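Side-chain contact in Pts system, fructose-specific iiabc component (Borrelia burgdorferi, PDB 5DLE), which is the IIB domain of a larger phosphotransferase-system protein that probably passes a phosphoryl group to fructose as the sugar is taken up: residues I97-T100 / E101-K105. Numbering follows the deposited sequence.
Sequences INNT and ENIIK
Asn99 and Thr100 start the helix 100-107 by giving their carbonyl oxygens to the amides four residues on: Ile103 N lies 3.0 Å from Asn99 O, and Ile104 N donates to Thr100 O over 3.0 Å. Asn99, at the N-cap position, has left the helical backbone of 93-98, so the chain kinks here between two short helices. Its side chain makes no direct capping bond. Instead, in the conformer described, one of two modelled for Asn99, a water molecule donates to Asn99 OD1 and accepts from Asn102 N at 3.0 Å, bridging the N-cap side chain to an amide of the first turn. The same OD1 takes a weak, bent bond from Asn102 ND2 (3.1 Å, 131° at the hydrogen). The two amide planes stand almost perpendicular, 88° apart, and Asn99 CG lies 3.7 Å from Asn102 CB. With CG anti to the backbone N (chi1 -159°), Asn99 reaches forward alongside the first turn, where OD1 meets both water and amide. Its CB packs loosely on Ile103 CD1, and Ile104 holds CG1 beside its own backbone N, close to Thr100 O; both isoleucines also have a second conformer, so these two contacts belong to the one described. Thr100 OG1, beside its own backbone N, bonds back to Ala96 O of helix 93-98, tying the new helix to the preceding one. The asparagine pair is partly exposed, whereas Thr100, Ile103 and Ile104 are buried: the start of helix 100-107 packs against Glu37 of helix 25-40 through Thr100 and Ile104, and against Tyr89 and Val91 of strand 88-91, an edge strand of the sheet within this chain, through Ile103.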
# COMPACT_ATOMS: atom_id res chain seq x y z
N ILE A 97 -2.99 9.25 -8.94
CA ILE A 97 -1.67 9.16 -8.33
C ILE A 97 -0.57 9.47 -9.33
O ILE A 97 0.41 10.14 -8.98
CB ILE A 97 -1.49 7.76 -7.71
CG1 ILE A 97 -2.40 7.66 -6.49
CG2 ILE A 97 -0.00 7.52 -7.34
CD1 ILE A 97 -2.57 6.19 -5.98
N ASN A 98 -0.71 9.00 -10.57
CA ASN A 98 0.38 9.13 -11.52
C ASN A 98 0.27 10.35 -12.42
O ASN A 98 1.26 10.68 -13.10
CB ASN A 98 0.48 7.87 -12.38
CG ASN A 98 1.08 6.73 -11.61
OD1 ASN A 98 1.70 6.93 -10.57
ND2 ASN A 98 0.90 5.51 -12.12
N ASN A 99 -0.86 11.05 -12.41
CA ASN A 99 -1.07 12.18 -13.32
C ASN A 99 -1.63 13.37 -12.56
O ASN A 99 -2.47 14.08 -13.08
CB ASN A 99 -2.03 11.79 -14.45
CG ASN A 99 -1.92 12.70 -15.68
OD1 ASN A 99 -0.88 13.32 -15.92
ND2 ASN A 99 -2.96 12.71 -16.49
N THR A 100 -1.16 13.60 -11.32
CA THR A 100 -1.88 14.48 -10.41
C THR A 100 -1.91 15.93 -10.89
O THR A 100 -2.96 16.59 -10.81
CB THR A 100 -1.26 14.45 -9.01
OG1 THR A 100 -0.83 13.12 -8.64
CG2 THR A 100 -2.29 14.95 -8.00
N GLU A 101 -0.76 16.44 -11.37
CA GLU A 101 -0.69 17.82 -11.84
C GLU A 101 -1.70 18.06 -12.93
O GLU A 101 -2.47 19.04 -12.89
CB GLU A 101 0.72 18.10 -12.34
CG GLU A 101 0.94 19.50 -12.91
CD GLU A 101 2.31 19.61 -13.57
OE1 GLU A 101 2.75 18.64 -14.25
OE2 GLU A 101 2.96 20.65 -13.39
N ASN A 102 -1.71 17.19 -13.94
CA ASN A 102 -2.62 17.37 -15.05
C ASN A 102 -4.07 17.21 -14.61
O ASN A 102 -4.93 17.97 -15.05
CB ASN A 102 -2.23 16.39 -16.16
CG ASN A 102 -0.94 16.81 -16.89
OD1 ASN A 102 -0.52 17.98 -16.83
ND2 ASN A 102 -0.31 15.86 -17.58
N ILE A 103 -4.35 16.27 -13.70
CA ILE A 103 -5.73 16.07 -13.28
C ILE A 103 -6.27 17.30 -12.56
O ILE A 103 -7.43 17.69 -12.77
CB ILE A 103 -5.84 14.81 -12.43
CG1 ILE A 103 -5.95 13.61 -13.36
CG2 ILE A 103 -7.02 14.88 -11.45
CD1 ILE A 103 -5.70 12.33 -12.66
N ILE A 104 -5.48 17.92 -11.69
CA ILE A 104 -5.92 19.14 -11.00
C ILE A 104 -6.27 20.20 -12.03
O ILE A 104 -7.31 20.86 -11.96
CB ILE A 104 -4.82 19.66 -10.05
CG1 ILE A 104 -4.54 18.69 -8.89
CG2 ILE A 104 -5.17 21.08 -9.53
CD1 ILE A 104 -5.75 18.36 -8.08
N LYS A 105 -5.37 20.38 -13.01
CA LYS A 105 -5.59 21.44 -14.00
C LYS A 105 -6.81 21.15 -14.85
O LYS A 105 -7.65 22.05 -15.10
CB LYS A 105 -4.34 21.59 -14.88
CG LYS A 105 -3.20 22.29 -14.18
CD LYS A 105 -1.98 22.39 -15.10
CE LYS A 105 -0.75 22.98 -14.38
NZ LYS A 105 -0.92 24.42 -14.01
O HOH W 1 0.45 15.22 -14.37